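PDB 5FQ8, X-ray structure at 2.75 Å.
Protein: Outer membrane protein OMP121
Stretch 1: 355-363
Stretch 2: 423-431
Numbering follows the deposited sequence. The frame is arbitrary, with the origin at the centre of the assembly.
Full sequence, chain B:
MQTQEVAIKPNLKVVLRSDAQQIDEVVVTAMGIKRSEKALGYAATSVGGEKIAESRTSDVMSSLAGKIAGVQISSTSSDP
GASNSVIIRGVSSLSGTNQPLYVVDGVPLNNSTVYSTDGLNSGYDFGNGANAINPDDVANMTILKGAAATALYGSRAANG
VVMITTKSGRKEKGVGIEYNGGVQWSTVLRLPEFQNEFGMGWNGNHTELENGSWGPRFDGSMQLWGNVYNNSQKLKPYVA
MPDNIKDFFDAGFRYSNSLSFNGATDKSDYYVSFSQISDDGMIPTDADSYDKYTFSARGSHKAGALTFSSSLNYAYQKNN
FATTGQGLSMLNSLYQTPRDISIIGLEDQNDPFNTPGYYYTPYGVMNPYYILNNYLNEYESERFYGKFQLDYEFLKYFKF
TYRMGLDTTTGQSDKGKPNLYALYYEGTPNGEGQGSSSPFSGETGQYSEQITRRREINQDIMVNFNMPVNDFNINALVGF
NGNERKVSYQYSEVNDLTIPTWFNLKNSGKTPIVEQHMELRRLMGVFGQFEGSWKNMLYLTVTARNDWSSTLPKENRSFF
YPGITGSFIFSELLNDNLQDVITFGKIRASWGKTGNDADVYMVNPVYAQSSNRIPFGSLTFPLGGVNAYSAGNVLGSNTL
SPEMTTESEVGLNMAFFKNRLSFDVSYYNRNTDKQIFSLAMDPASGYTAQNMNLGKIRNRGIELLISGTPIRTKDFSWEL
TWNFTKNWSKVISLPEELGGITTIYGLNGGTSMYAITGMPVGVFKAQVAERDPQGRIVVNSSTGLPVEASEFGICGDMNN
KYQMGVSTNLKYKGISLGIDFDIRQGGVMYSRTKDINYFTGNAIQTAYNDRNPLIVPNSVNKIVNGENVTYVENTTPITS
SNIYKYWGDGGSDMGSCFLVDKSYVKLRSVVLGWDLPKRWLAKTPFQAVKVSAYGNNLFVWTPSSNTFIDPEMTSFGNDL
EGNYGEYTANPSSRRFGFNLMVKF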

# COMPACT_ATOMS: atom_id res chain seq x y z
N THR B 355 -11.38 -28.14 -9.89
CA THR B 355 -11.61 -26.84 -9.31
C THR B 355 -10.96 -26.80 -7.93
O THR B 355 -10.81 -27.84 -7.30
CB THR B 355 -13.11 -26.57 -9.23
N PRO B 356 -10.53 -25.64 -7.47
CA PRO B 356 -9.72 -25.59 -6.24
C PRO B 356 -10.37 -26.23 -5.04
O PRO B 356 -9.67 -26.73 -4.16
CB PRO B 356 -9.52 -24.10 -6.03
CG PRO B 356 -9.62 -23.51 -7.36
CD PRO B 356 -10.68 -24.30 -8.06
N GLY B 357 -11.70 -26.24 -4.99
CA GLY B 357 -12.38 -26.83 -3.86
C GLY B 357 -12.46 -28.33 -3.88
O GLY B 357 -12.67 -28.94 -2.84
N TYR B 358 -12.28 -28.95 -5.04
CA TYR B 358 -12.34 -30.39 -5.12
C TYR B 358 -11.06 -31.00 -5.67
O TYR B 358 -11.08 -32.13 -6.16
CB TYR B 358 -13.57 -30.81 -5.93
CG TYR B 358 -14.88 -30.42 -5.29
CD1 TYR B 358 -15.32 -29.12 -5.34
CD2 TYR B 358 -15.67 -31.36 -4.66
CE1 TYR B 358 -16.52 -28.75 -4.75
CE2 TYR B 358 -16.86 -31.01 -4.08
CZ TYR B 358 -17.28 -29.71 -4.13
OH TYR B 358 -18.49 -29.36 -3.54
N TYR B 359 -9.95 -30.28 -5.59
CA TYR B 359 -8.66 -30.80 -6.02
C TYR B 359 -8.29 -32.05 -5.23
O TYR B 359 -8.66 -32.19 -4.07
CB TYR B 359 -7.61 -29.73 -5.84
CG TYR B 359 -6.25 -30.05 -6.38
CD1 TYR B 359 -6.07 -30.40 -7.71
CD2 TYR B 359 -5.13 -29.97 -5.57
CE1 TYR B 359 -4.82 -30.68 -8.20
CE2 TYR B 359 -3.89 -30.24 -6.05
CZ TYR B 359 -3.73 -30.60 -7.37
OH TYR B 359 -2.48 -30.87 -7.84
N TYR B 360 -7.56 -32.96 -5.86
CA TYR B 360 -7.44 -34.29 -5.28
C TYR B 360 -6.69 -34.30 -3.95
O TYR B 360 -6.81 -35.28 -3.21
CB TYR B 360 -6.78 -35.25 -6.28
CG TYR B 360 -5.34 -34.99 -6.57
CD1 TYR B 360 -4.97 -34.14 -7.60
CD2 TYR B 360 -4.34 -35.59 -5.84
CE1 TYR B 360 -3.67 -33.89 -7.87
CE2 TYR B 360 -3.03 -35.34 -6.11
CZ TYR B 360 -2.70 -34.49 -7.13
OH TYR B 360 -1.40 -34.23 -7.41
N THR B 361 -5.95 -33.25 -3.62
CA THR B 361 -5.22 -33.27 -2.37
C THR B 361 -5.25 -31.92 -1.67
O THR B 361 -5.07 -30.88 -2.32
CB THR B 361 -3.79 -33.71 -2.59
OG1 THR B 361 -3.13 -33.82 -1.33
CG2 THR B 361 -3.07 -32.73 -3.48
N PRO B 362 -5.50 -31.88 -0.38
CA PRO B 362 -5.66 -30.61 0.31
C PRO B 362 -4.49 -30.26 1.19
O PRO B 362 -4.66 -29.48 2.12
CB PRO B 362 -6.90 -30.85 1.15
CG PRO B 362 -6.71 -32.27 1.59
CD PRO B 362 -6.02 -32.99 0.44
N TYR B 363 -3.33 -30.82 0.91
CA TYR B 363 -2.23 -30.76 1.86
C TYR B 363 -1.21 -29.71 1.43
O TYR B 363 -0.13 -30.01 0.96
CB TYR B 363 -1.60 -32.14 1.99
CG TYR B 363 -2.49 -33.20 2.61
CD1 TYR B 363 -3.14 -32.98 3.81
CD2 TYR B 363 -2.68 -34.42 1.99
CE1 TYR B 363 -3.94 -33.94 4.37
CE2 TYR B 363 -3.48 -35.38 2.55
CZ TYR B 363 -4.11 -35.13 3.74
OH TYR B 363 -4.92 -36.09 4.30
N LEU B 423 -13.33 -17.38 -2.34
CA LEU B 423 -13.84 -18.07 -3.51
C LEU B 423 -14.17 -19.52 -3.24
O LEU B 423 -15.15 -20.05 -3.77
CB LEU B 423 -12.82 -18.01 -4.63
CG LEU B 423 -12.55 -16.66 -5.24
CD1 LEU B 423 -11.36 -16.81 -6.14
CD2 LEU B 423 -13.76 -16.29 -6.03
N TYR B 424 -13.37 -20.21 -2.44
CA TYR B 424 -13.44 -21.65 -2.45
C TYR B 424 -13.59 -22.29 -1.09
O TYR B 424 -13.77 -23.51 -1.03
CB TYR B 424 -12.20 -22.24 -3.17
CG TYR B 424 -11.97 -21.66 -4.56
CD1 TYR B 424 -12.89 -21.86 -5.58
CD2 TYR B 424 -10.85 -20.91 -4.85
CE1 TYR B 424 -12.68 -21.34 -6.84
CE2 TYR B 424 -10.65 -20.38 -6.09
CZ TYR B 424 -11.56 -20.59 -7.09
OH TYR B 424 -11.33 -20.05 -8.34
N TYR B 425 -13.58 -21.52 0.00
CA TYR B 425 -13.54 -22.15 1.32
C TYR B 425 -14.88 -22.73 1.73
O TYR B 425 -14.97 -23.89 2.14
CB TYR B 425 -13.06 -21.17 2.37
CG TYR B 425 -13.00 -21.82 3.72
CD1 TYR B 425 -12.02 -22.76 4.01
CD2 TYR B 425 -13.95 -21.53 4.69
CE1 TYR B 425 -11.97 -23.37 5.23
CE2 TYR B 425 -13.90 -22.14 5.92
CZ TYR B 425 -12.91 -23.07 6.18
OH TYR B 425 -12.85 -23.68 7.40
N GLU B 426 -15.94 -21.93 1.67
CA GLU B 426 -17.24 -22.37 2.16
C GLU B 426 -17.81 -23.47 1.29
O GLU B 426 -17.99 -23.29 0.09
CB GLU B 426 -18.19 -21.20 2.20
CG GLU B 426 -19.60 -21.57 2.56
CD GLU B 426 -20.60 -20.51 2.19
OE1 GLU B 426 -20.25 -19.32 2.28
OE2 GLU B 426 -21.73 -20.87 1.80
N GLY B 427 -18.09 -24.62 1.89
CA GLY B 427 -18.89 -25.63 1.23
C GLY B 427 -18.13 -26.69 0.48
O GLY B 427 -18.76 -27.60 -0.06
N THR B 428 -16.83 -26.60 0.42
CA THR B 428 -16.03 -27.55 -0.32
C THR B 428 -15.17 -28.37 0.63
O THR B 428 -14.93 -27.96 1.77
CB THR B 428 -15.12 -26.82 -1.30
OG1 THR B 428 -14.22 -26.00 -0.57
CG2 THR B 428 -15.94 -25.98 -2.23
N PRO B 429 -14.70 -29.54 0.20
CA PRO B 429 -13.85 -30.33 1.09
C PRO B 429 -12.52 -29.68 1.41
O PRO B 429 -11.96 -29.96 2.46
CB PRO B 429 -13.67 -31.64 0.31
CG PRO B 429 -14.81 -31.71 -0.58
CD PRO B 429 -15.09 -30.31 -0.99
N ASN B 430 -12.03 -28.80 0.56
CA ASN B 430 -10.63 -28.43 0.65
C ASN B 430 -10.13 -27.16 1.33
O ASN B 430 -8.94 -27.04 1.48
CB ASN B 430 -10.06 -28.38 -0.76
CG ASN B 430 -9.68 -29.75 -1.29
OD1 ASN B 430 -9.70 -30.75 -0.59
ND2 ASN B 430 -9.30 -29.78 -2.56
N GLY B 431 -10.94 -26.20 1.79
CA GLY B 431 -12.36 -26.29 1.98
C GLY B 431 -12.72 -26.12 3.45
O GLY B 431 -11.87 -26.22 4.34

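The contact between the two stretches is organised around Asn430, whose side-chain amide reaches into the backbone of residues 356-359. Its strongest interaction is the hydrogen bond from Asn430 ND2 to Tyr359 O, 2.9 Å long and nearly straight, with an angle of 168° at the hydrogen. The same nitrogen also donates to Pro356 O; this bond is equally well aligned but weak, the distance from Asn430 ND2 to Pro356 O being 3.5 Å. A primary amide carries two hydrogens, so one ND2 group can serve both carbonyls and tie together two points of the first stretch three residues apart. A further weak bond comes from the backbone, where Asn430 N lies 3.5 Å from Gly357 O and the angle falls to 128°. The amide also sits close to Tyr359 N, with 3.1 Å between that atom and Asn430 ND2, but both are donors and no bond can form. At the other branch of the amide, Asn430 OD1 approaches Pro362 CB to 3.3 Å, while its own hydrogen bond is made elsewhere in the structure.

Neither stretch presents a strand to the other, and no ladder of backbone bonds links them. The chains come nearest at Gly357 and Asn430, whose CA atoms are 5.1 Å apart. Here the absence of a side chain matters: a CB on Gly357 would lie only 2.7 Å from Thr428 CG2, a clash. In the first stretch, Tyr358 N donates to Thr355 O over 2.9 Å. In the second, a type II beta turn runs from Tyr425 to Thr428, with Gly427 at a positive phi, and Thr428 OG1 donates to Tyr424 O at 2.6 Å, linking the residue before the turn to its last residue.

Two proline-tyrosine pairs, with the roles exchanged between the stretches, supply much of the packing. Pro356 CG lies over a face of the Tyr424 ring, 3.5 Å from its centroid and 14° off the ring normal, a CH-pi contact in which C-H bonds of the proline ring meet the aromatic pi cloud. In the reciprocal pair, Pro429 CD, polarised by the adjacent ring nitrogen, sits over a face of the Tyr358 ring, 3.9 Å from the centroid and 20° off the normal. Although the CA-to-CB bond of Tyr358 points away from the second stretch, the end of its side chain comes nearer, and Tyr358 CE1 also meets Thr428 CG2 at 3.8 Å. In all, the two stretches bury 479 Å² against each other, summed over both sides.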